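Local coordinates for salmonella typhimurium DB7155 bacteriophage DET7 tailspike (Bacteriophage, PDB 2V5I), which probably binds and hydrolyses the O-antigen of its Salmonella host as the receptor-binding tailspike of the phage, a trimer built on parallel beta-helices, at residues Tyr19-Leu23 and Ser24-Thr28; Pro130-Asn133 and Asp134-Lys137; Leu145-Asn148 and Val149-Gln152. One frame throughout, in Å; residues are numbered along the deposited sequence. Where two conformers were deposited one is given.

Contact 1 (Tyr19-Leu23 and Ser24-Thr28); sequences YSVKL and SDYST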
ATOM      1  N   TYR A  19       3.393  16.920  42.497  1.00 12.26           N
ATOM      2  CA  TYR A  19       2.057  17.025  43.069  1.00 11.31           C
ATOM      3  C   TYR A  19       1.074  16.058  42.405  1.00 11.11           C
ATOM      4  O   TYR A  19       0.960  16.018  41.192  1.00 12.77           O
ATOM      5  CB  TYR A  19       1.538  18.460  42.961  1.00 11.91           C
ATOM      6  CG  TYR A  19       2.139  19.443  43.960  1.00 14.43           C
ATOM      7  CD1 TYR A  19       3.493  19.765  43.951  1.00 15.90           C
ATOM      8  CD2 TYR A  19       1.341  20.036  44.916  1.00 19.45           C
ATOM      9  CE1 TYR A  19       4.032  20.684  44.891  1.00 16.56           C
ATOM     10  CE2 TYR A  19       1.867  20.931  45.847  1.00 20.36           C
ATOM     11  CZ  TYR A  19       3.202  21.263  45.820  1.00 20.63           C
ATOM     12  OH  TYR A  19       3.655  22.184  46.786  1.00 24.72           O
ATOM     13  N   SER A  20       0.376  15.264  43.224  1.00 10.62           N
ATOM     14  CA  SER A  20      -0.704  14.436  42.738  1.00 10.72           C
ATOM     15  C   SER A  20      -1.641  14.165  43.895  1.00 10.49           C
ATOM     16  O   SER A  20      -1.202  14.032  45.013  1.00 12.14           O
ATOM     17  CB  SER A  20      -0.146  13.112  42.277  1.00 11.16           C
ATOM     18  OG  SER A  20      -1.194  12.246  41.818  1.00 13.04           O
ATOM     19  N   VAL A  21      -2.927  14.177  43.623  1.00 10.41           N
ATOM     20  CA  VAL A  21      -3.913  13.726  44.589  1.00 11.87           C
ATOM     21  C   VAL A  21      -4.508  12.395  44.125  1.00 10.38           C
ATOM     22  O   VAL A  21      -4.497  12.062  42.931  1.00 11.40           O
ATOM     23  CB  VAL A  21      -5.031  14.770  44.832  1.00 12.04           C
ATOM     24  CG1 VAL A  21      -4.454  16.107  45.229  1.00 14.29           C
ATOM     25  CG2 VAL A  21      -5.953  14.888  43.664  1.00 14.55           C
ATOM     26  N   LYS A  22      -5.081  11.639  45.057  1.00 12.05           N
ATOM     27  CA  LYS A  22      -5.653  10.342  44.724  1.00 14.12           C
ATOM     28  C   LYS A  22      -7.105  10.232  45.188  1.00 14.28           C
ATOM     29  O   LYS A  22      -7.469  10.704  46.257  1.00 11.55           O
ATOM     30  CB  LYS A  22      -4.766   9.211  45.291  1.00 16.06           C
ATOM     31  CG  LYS A  22      -4.790   9.081  46.787  1.00 18.25           C
ATOM     32  CD  LYS A  22      -3.734   8.120  47.327  1.00 21.63           C
ATOM     33  CE  LYS A  22      -2.421   8.784  47.600  1.00 22.86           C
ATOM     34  NZ  LYS A  22      -2.503   9.981  48.573  1.00 17.77           N
ATOM     35  N   LEU A  23      -7.942   9.608  44.371  1.00 14.46           N
ATOM     36  CA  LEU A  23      -9.393   9.626  44.578  1.00 13.27           C
ATOM     37  C   LEU A  23      -9.778   9.009  45.948  1.00 14.27           C
ATOM     38  O   LEU A  23     -10.699   9.488  46.579  1.00 15.99           O
ATOM     39  CB  LEU A  23     -10.097   8.887  43.446  1.00 14.06           C
ATOM     40  CG  LEU A  23     -11.630   8.789  43.530  1.00 13.58           C
ATOM     41  CD1 LEU A  23     -12.285  10.155  43.635  1.00 13.71           C
ATOM     42  CD2 LEU A  23     -12.203   7.969  42.363  1.00 14.99           C
ATOM     43  N   SER A  24      -9.028   8.034  46.392  1.00 13.78           N
ATOM     44  CA  SER A  24      -9.328   7.338  47.668  1.00 14.84           C
ATOM     45  C   SER A  24      -9.236   8.226  48.900  1.00 16.63           C
ATOM     46  O   SER A  24      -9.750   7.845  49.969  1.00 17.79           O
ATOM     47  CB  SER A  24      -8.412   6.126  47.836  1.00 16.67           C
ATOM     48  OG  SER A  24      -7.052   6.513  48.011  1.00 16.55           O
ATOM     49  N   ASP A  25      -8.597   9.384  48.795  1.00 14.09           N
ATOM     50  CA  ASP A  25      -8.533  10.355  49.887  1.00 14.05           C
ATOM     51  C   ASP A  25      -9.728  11.289  49.929  1.00 15.42           C
ATOM     52  O   ASP A  25      -9.789  12.151  50.808  1.00 17.45           O
ATOM     53  CB  ASP A  25      -7.273  11.208  49.795  1.00 13.67           C
ATOM     54  CG  ASP A  25      -6.008  10.462  50.171  1.00 19.42           C
ATOM     55  OD1 ASP A  25      -6.080   9.482  50.947  1.00 21.83           O
ATOM     56  OD2 ASP A  25      -4.920  10.880  49.712  1.00 21.92           O
ATOM     57  N   TYR A  26     -10.683  11.138  48.999  1.00 17.03           N
ATOM     58  CA  TYR A  26     -11.880  11.986  48.912  1.00 18.25           C
ATOM     59  C   TYR A  26     -13.141  11.137  48.812  1.00 19.71           C
ATOM     60  O   TYR A  26     -13.071   9.916  48.707  1.00 23.15           O
ATOM     61  CB  TYR A  26     -11.798  12.931  47.698  1.00 18.89           C
ATOM     62  CG  TYR A  26     -10.504  13.669  47.679  1.00 18.63           C
ATOM     63  CD1 TYR A  26      -9.372  13.075  47.174  1.00 18.88           C
ATOM     64  CD2 TYR A  26     -10.402  14.958  48.221  1.00 16.24           C
ATOM     65  CE1 TYR A  26      -8.163  13.708  47.199  1.00 19.40           C
ATOM     66  CE2 TYR A  26      -9.196  15.610  48.254  1.00 19.81           C
ATOM     67  CZ  TYR A  26      -8.075  14.974  47.732  1.00 18.81           C
ATOM     68  OH  TYR A  26      -6.890  15.647  47.767  1.00 20.81           O
ATOM     69  N   SER A  27     -14.305  11.788  48.844  0.50 19.68           N
ATOM     70  CA  SER A  27     -15.601  11.093  48.765  0.50 19.56           C
ATOM     71  C   SER A  27     -16.488  11.590  47.605  0.50 17.97           C
ATOM     72  O   SER A  27     -17.666  11.241  47.533  0.50 16.84           O
ATOM     73  CB  SER A  27     -16.357  11.191  50.098  0.50 19.71           C
ATOM     74  OG  SER A  27     -16.769  12.521  50.334  0.50 22.37           O
ATOM     75  N   THR A  28     -15.925  12.419  46.725  0.50 15.64           N
ATOM     76  CA  THR A  28     -16.536  12.674  45.418  0.50 15.17           C
ATOM     77  C   THR A  28     -15.446  12.949  44.417  0.50 14.32           C
ATOM     78  O   THR A  28     -14.400  13.493  44.785  0.50 14.03           O
ATOM     79  CB  THR A  28     -17.520  13.853  45.416  0.50 15.23           C
ATOM     80  OG1 THR A  28     -16.824  15.086  45.628  0.50 17.03           O
ATOM     81  CG2 THR A  28     -18.603  13.650  46.475  0.50 15.62           C
TER
HETATM   82  O   HOH W   1      -4.756  12.609  47.742  1.00 16.27           O

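Contact 2 (Pro130-Asn133 and Asp134-Lys137); sequences PGVN and DWVK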
ATOM      1  N   PRO A 130     -29.997  -4.241  20.494  1.00 10.32           N
ATOM      2  CA  PRO A 130     -30.617  -4.026  19.196  1.00 12.61           C
ATOM      3  C   PRO A 130     -31.469  -2.766  19.161  1.00 13.83           C
ATOM      4  O   PRO A 130     -31.905  -2.273  20.182  1.00 13.62           O
ATOM      5  CB  PRO A 130     -31.464  -5.291  19.001  1.00 11.80           C
ATOM      6  CG  PRO A 130     -31.830  -5.693  20.340  1.00 13.02           C
ATOM      7  CD  PRO A 130     -30.659  -5.338  21.234  1.00 11.13           C
ATOM      8  N   GLY A 131     -31.653  -2.205  17.961  1.00 13.62           N
ATOM      9  CA  GLY A 131     -32.464  -0.996  17.796  1.00 15.36           C
ATOM     10  C   GLY A 131     -32.999  -0.863  16.379  1.00 13.20           C
ATOM     11  O   GLY A 131     -33.055  -1.827  15.633  1.00 13.55           O
ATOM     12  N   VAL A 132     -33.371   0.364  16.038  1.00 16.21           N
ATOM     13  CA  VAL A 132     -34.146   0.610  14.807  1.00 17.36           C
ATOM     14  C   VAL A 132     -33.422   0.097  13.559  1.00 18.25           C
ATOM     15  O   VAL A 132     -34.045  -0.466  12.671  1.00 18.64           O
ATOM     16  CB  VAL A 132     -34.563   2.069  14.683  1.00 18.51           C
ATOM     17  CG1 VAL A 132     -35.537   2.427  15.847  1.00 19.00           C
ATOM     18  CG2 VAL A 132     -33.411   2.999  14.693  1.00 21.86           C
ATOM     19  N   ASN A 133     -32.081   0.205  13.528  1.00 16.47           N
ATOM     20  CA  ASN A 133     -31.362  -0.316  12.371  1.00 16.12           C
ATOM     21  C   ASN A 133     -31.482  -1.818  12.211  1.00 14.54           C
ATOM     22  O   ASN A 133     -31.415  -2.359  11.117  1.00 16.08           O
ATOM     23  CB  ASN A 133     -29.869   0.073  12.424  1.00 15.82           C
ATOM     24  CG  ASN A 133     -29.633   1.548  12.243  1.00 17.90           C
ATOM     25  OD1 ASN A 133     -30.417   2.270  11.603  1.00 20.91           O
ATOM     26  ND2 ASN A 133     -28.516   2.021  12.801  1.00 19.97           N
ATOM     27  N   ASP A 134     -31.634  -2.539  13.332  1.00 12.98           N
ATOM     28  CA  ASP A 134     -31.680  -3.995  13.299  1.00 11.87           C
ATOM     29  C   ASP A 134     -33.051  -4.463  12.754  1.00 12.11           C
ATOM     30  O   ASP A 134     -33.156  -5.557  12.253  1.00 15.21           O
ATOM     31  CB  ASP A 134     -31.411  -4.544  14.668  1.00 11.64           C
ATOM     32  CG  ASP A 134     -30.012  -4.205  15.122  1.00 15.78           C
ATOM     33  OD1 ASP A 134     -29.093  -4.683  14.413  1.00 16.31           O
ATOM     34  OD2 ASP A 134     -29.886  -3.374  16.047  1.00 16.48           O
ATOM     35  N   TRP A 135     -34.065  -3.625  12.927  1.00 16.54           N
ATOM     36  CA  TRP A 135     -35.400  -3.950  12.393  1.00 16.39           C
ATOM     37  C   TRP A 135     -35.353  -4.016  10.872  1.00 18.54           C
ATOM     38  O   TRP A 135     -36.092  -4.797  10.266  1.00 19.35           O
ATOM     39  CB  TRP A 135     -36.446  -2.938  12.827  1.00 16.84           C
ATOM     40  CG  TRP A 135     -36.466  -2.561  14.280  1.00 14.58           C
ATOM     41  CD1 TRP A 135     -37.013  -1.446  14.796  1.00 17.52           C
ATOM     42  CD2 TRP A 135     -35.930  -3.296  15.408  1.00 17.30           C
ATOM     43  NE1 TRP A 135     -36.857  -1.407  16.145  1.00 16.84           N
ATOM     44  CE2 TRP A 135     -36.199  -2.534  16.553  1.00 18.80           C
ATOM     45  CE3 TRP A 135     -35.271  -4.510  15.550  1.00 19.74           C
ATOM     46  CZ2 TRP A 135     -35.792  -2.931  17.832  1.00 16.61           C
ATOM     47  CZ3 TRP A 135     -34.861  -4.900  16.811  1.00 18.66           C
ATOM     48  CH2 TRP A 135     -35.122  -4.119  17.916  1.00 16.18           C
ATOM     49  N   VAL A 136     -34.473  -3.217  10.250  1.00 17.98           N
ATOM     50  CA  VAL A 136     -34.272  -3.238   8.794  1.00 18.22           C
ATOM     51  C   VAL A 136     -33.282  -4.319   8.360  1.00 18.20           C
ATOM     52  O   VAL A 136     -33.476  -5.068   7.405  1.00 18.83           O
ATOM     53  CB  VAL A 136     -33.727  -1.846   8.333  1.00 18.54           C
ATOM     54  CG1 VAL A 136     -33.317  -1.856   6.879  1.00 23.73           C
ATOM     55  CG2 VAL A 136     -34.711  -0.748   8.569  1.00 22.52           C
ATOM     56  N   LYS A 137     -32.190  -4.460   9.125  1.00 16.77           N
ATOM     57  CA  LYS A 137     -31.186  -5.445   8.826  1.00 16.24           C
ATOM     58  C   LYS A 137     -31.659  -6.883   8.952  1.00 16.80           C
ATOM     59  O   LYS A 137     -31.244  -7.759   8.188  1.00 17.91           O
ATOM     60  CB  LYS A 137     -29.951  -5.159   9.717  1.00 16.29           C
ATOM     61  CG  LYS A 137     -28.737  -5.952   9.472  1.00 18.97           C
ATOM     62  CD  LYS A 137     -28.060  -5.731   8.129  1.00 16.12           C
ATOM     63  CE  LYS A 137     -27.594  -4.321   7.816  1.00 16.03           C
ATOM     64  NZ  LYS A 137     -26.586  -4.331   6.679  1.00 16.54           N
TER

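Contact 3 (Leu145-Asn148 and Val149-Gln152); sequences LPQN and VKDQ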
ATOM      1  N   LEU A 145     -39.017  -9.299  19.725  1.00 17.32           N
ATOM      2  CA  LEU A 145     -38.410  -8.797  20.936  1.00 17.06           C
ATOM      3  C   LEU A 145     -39.393  -7.989  21.784  1.00 17.85           C
ATOM      4  O   LEU A 145     -40.199  -7.213  21.254  1.00 18.28           O
ATOM      5  CB  LEU A 145     -37.198  -7.912  20.593  1.00 17.11           C
ATOM      6  CG  LEU A 145     -36.080  -8.595  19.831  1.00 19.14           C
ATOM      7  CD1 LEU A 145     -34.983  -7.583  19.494  1.00 18.30           C
ATOM      8  CD2 LEU A 145     -35.517  -9.735  20.615  1.00 18.63           C
ATOM      9  N   PRO A 146     -39.307  -8.102  23.127  1.00 18.11           N
ATOM     10  CA  PRO A 146     -40.207  -7.312  23.967  1.00 17.65           C
ATOM     11  C   PRO A 146     -39.863  -5.835  24.044  1.00 17.52           C
ATOM     12  O   PRO A 146     -38.732  -5.425  23.756  1.00 15.75           O
ATOM     13  CB  PRO A 146     -40.102  -7.983  25.338  1.00 19.61           C
ATOM     14  CG  PRO A 146     -38.784  -8.631  25.339  1.00 19.74           C
ATOM     15  CD  PRO A 146     -38.361  -8.894  23.914  1.00 19.75           C
ATOM     16  N   GLN A 147     -40.847  -5.013  24.372  1.00 17.08           N
ATOM     17  CA  GLN A 147     -40.684  -3.568  24.368  1.00 17.63           C
ATOM     18  C   GLN A 147     -39.539  -3.088  25.277  1.00 17.60           C
ATOM     19  O   GLN A 147     -38.839  -2.145  24.949  1.00 18.17           O
ATOM     20  CB  GLN A 147     -42.002  -2.870  24.724  1.00 18.64           C
ATOM     21  CG  GLN A 147     -42.019  -1.402  24.366  1.00 19.49           C
ATOM     22  CD  GLN A 147     -41.901  -1.196  22.861  1.00 22.78           C
ATOM     23  OE1 GLN A 147     -42.579  -1.855  22.065  1.00 27.11           O
ATOM     24  NE2 GLN A 147     -41.003  -0.307  22.463  1.00 24.94           N
ATOM     25  N   ASN A 148     -39.349  -3.718  26.428  1.00 15.93           N
ATOM     26  CA  ASN A 148     -38.276  -3.247  27.324  1.00 17.97           C
ATOM     27  C   ASN A 148     -36.874  -3.448  26.720  1.00 16.29           C
ATOM     28  O   ASN A 148     -35.956  -2.737  27.096  1.00 16.25           O
ATOM     29  CB  ASN A 148     -38.347  -3.938  28.680  1.00 19.68           C
ATOM     30  CG  ASN A 148     -38.127  -5.405  28.584  1.00 20.80           C
ATOM     31  OD1 ASN A 148     -38.930  -6.108  27.975  1.00 25.58           O
ATOM     32  ND2 ASN A 148     -37.008  -5.893  29.172  1.00 23.90           N
ATOM     33  N   VAL A 149     -36.712  -4.465  25.885  1.00 15.63           N
ATOM     34  CA  VAL A 149     -35.423  -4.679  25.186  1.00 13.86           C
ATOM     35  C   VAL A 149     -35.284  -3.607  24.158  1.00 14.70           C
ATOM     36  O   VAL A 149     -34.245  -2.967  24.023  1.00 16.03           O
ATOM     37  CB  VAL A 149     -35.338  -6.071  24.588  1.00 15.06           C
ATOM     38  CG1 VAL A 149     -34.172  -6.240  23.604  1.00 16.45           C
ATOM     39  CG2 VAL A 149     -35.295  -7.107  25.684  1.00 18.02           C
ATOM     40  N   LYS A 150     -36.362  -3.369  23.422  1.00 14.87           N
ATOM     41  CA  LYS A 150     -36.321  -2.315  22.400  1.00 14.58           C
ATOM     42  C   LYS A 150     -36.103  -0.908  22.951  1.00 15.87           C
ATOM     43  O   LYS A 150     -35.527  -0.049  22.270  1.00 18.23           O
ATOM     44  CB  LYS A 150     -37.630  -2.440  21.528  1.00 14.11           C
ATOM     45  CG  LYS A 150     -37.686  -3.777  20.818  1.00 18.95           C
ATOM     46  CD  LYS A 150     -38.791  -3.931  19.709  1.00 22.41           C
ATOM     47  CE  LYS A 150     -40.131  -4.184  20.302  1.00 25.83           C
ATOM     48  NZ  LYS A 150     -41.169  -4.431  19.247  1.00 22.85           N
ATOM     49  N   ASP A 151     -36.492  -0.647  24.189  1.00 15.69           N
ATOM     50  CA  ASP A 151     -36.370   0.677  24.802  1.00 16.10           C
ATOM     51  C   ASP A 151     -35.014   0.899  25.523  1.00 16.72           C
ATOM     52  O   ASP A 151     -34.719   2.007  25.984  1.00 19.08           O
ATOM     53  CB  ASP A 151     -37.494   0.884  25.818  1.00 17.95           C
ATOM     54  CG  ASP A 151     -38.859   1.060  25.167  1.00 24.47           C
ATOM     55  OD1 ASP A 151     -38.945   1.229  23.929  1.00 27.64           O
ATOM     56  OD2 ASP A 151     -39.849   1.041  25.932  1.00 29.44           O
ATOM     57  N   GLN A 152     -34.183  -0.134  25.609  1.00 15.23           N
ATOM     58  CA  GLN A 152     -32.879  -0.020  26.322  1.00 15.09           C
ATOM     59  C   GLN A 152     -32.007   1.031  25.730  1.00 14.50           C
ATOM     60  O   GLN A 152     -32.004   1.214  24.518  1.00 18.26           O
ATOM     61  CB  GLN A 152     -32.079  -1.320  26.167  1.00 15.23           C
ATOM     62  CG  GLN A 152     -32.639  -2.475  26.827  1.00 21.13           C
ATOM     63  CD  GLN A 152     -31.652  -3.640  26.722  1.00 19.58           C
ATOM     64  OE1 GLN A 152     -31.252  -4.199  27.743  1.00 17.88           O
ATOM     65  NE2 GLN A 152     -31.229  -3.964  25.491  1.00 14.97           N
TER
HETATM   66  O   HOH W   2     -43.088  -4.490  21.381  1.00 31.12           O

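Contact 1 (Tyr19-Leu23 and Ser24-Thr28)
Charge pairing across the turn that closes strand 20-22 joins Lys22 to Asp25. The lysine chain bends at its last two torsions, chi3 88° and chi4 56°, and curls its ammonium back onto the carboxylate, with NZ 2.8 Å from OD2 of Asp25 on the syn side, somewhat out of the carboxylate plane. The same OD2 takes a bond from a water, whose oxygen accepts from the backbone N of Lys22. Backbone bonds shape the turn itself: Asp25 N donates to Lys22 O at 3.1 Å and Tyr26 N to Leu23 O at 2.9 Å.

The Tyr26 ring lies with its CD1-CE1 edge against Lys22 O, CD1 being 3.2 Å from that oxygen. Its far end passes across Val21, where Val21 CB makes an apolar contact with Tyr26 CE1 at 4.1 Å and Val21 CG1 is 3.5 Å from Tyr26 OH. That hydroxyl is hydrogen-bonded to OD2 of Asp35 of helix 29-35.

Lys22 NZ also donates to Asn14 O of the second subunit. A single ammonium thus serves both turn and trimer interface, and Asp25 probably offsets its charge while water ties the carboxylate to the strand.

Contact 2 (Pro130-Asn133 and Asp134-Lys137)
The N-terminal turn of helix 132-137 is a compact example of how two side chains turn back on the residues leading into their own helix: Asp134 bonds to Gly131, and Trp135 lies over Gly131 and Val132. Asp134 OD2 receives the backbone N-H of Gly131 on its anti lone pair, at 2.9 Å from that N and nearly straight at 159°. The same oxygen lies 3.3 Å from Pro130 CA. In return, Asp134 N donates to Gly131 O at 2.8 Å, so residues 131 and 134 are linked twice, once through the side chain and once through the main chain.

Trp135 lies over the backbone. With CG beside its own backbone N (chi1 -47°), the indole reaches back toward the start of the helix, and one face receives Gly131 O, 3.2 Å above the ring plane and over its centre. On that face two CH-pi contacts form as well: Val132 CA is 3.8 Å from the centroid of the five-membered ring, and Gly131 CA is 4.2 Å from that of the six-membered ring. Pro130 CB reaches CH2 of the indole at 4.0 Å. Further on, Lys137 N donates to Asn133 O in a regular helical bond.

The other carboxylate oxygen, OD1, is hydrogen-bonded to the hydroxyl of Tyr128, so both oxygens of the buried Asp134 have partners. This probably offsets the cost of burying a charge, and the two bonds, one to each oxygen, probably restrict the rotation of the carboxylate.

Contact 3 (Leu145-Asn148 and Val149-Gln152)
Gln147 and Asp151, four residues apart, meet through their polar ends: NE2 of Gln147 donates to OD1 of Asp151 at 3.0 Å and a good angle of 159°. The donor lies above the carboxylate plane, while the acceptor sits close to the plane of the amide, and the two flat groups are turned 49° against each other. The other end of the amide faces Lys150 through a water, which donates a hydrogen bond to Gln147 OE1 at 2.8 Å and accepts from Lys150 NZ. With chi1 at -164° the Gln147 chain sets off beside its own carbonyl carbon, and a bend at chi2 turns the amide toward Asp151.

These groups sit on the short helix 147-150, with Pro146 in the N-cap position. The helix belongs to an excursion from the beta-helix, where Leu145 and Lys150 pack on Trp135 of helix 132-137. Lys150 N donates to Pro146 O at 3.2 Å, and Asp151 N to Gln147 O at 2.9 Å. Pro146 CG lies 3.8 Å from Val149 CG2, the two side chains crossing obliquely. The end of the lysine chain passes the carbonyl of Leu145, with Lys150 CE 3.2 Å from Leu145 O.

Farther out, Lys150 NZ also donates to Glu142 O in helix 141-144, so the ammonium is held by both that carbonyl and the water. Gln152 lays its CG against Asn148 O at 3.3 Å and accepts at OE1 from the backbone N of Trp98.

In the fold
The three contacts follow one another along the chain, and all are local: contact 1 is at a strand of the parallel array, contacts 2 and 3 are helical turns off it. Contact 1 comes first, at strand 20-22, which pairs in parallel with strand 39-42; its centre is 43 Å from that of contact 2 and 40 Å from that of contact 3. Contacts 2 and 3 occupy helices 132-137 and 147-150, between strands 85-92 and 156-161, with centres only 12 Å apart. They touch directly: Trp135 CZ2 is 3.6 Å from Lys150 CG, and Pro130 packs on Leu145 and Val149. One contact thus belongs to the subunit interface near the N-terminus, while two pack against each other within one excursion of a single chain.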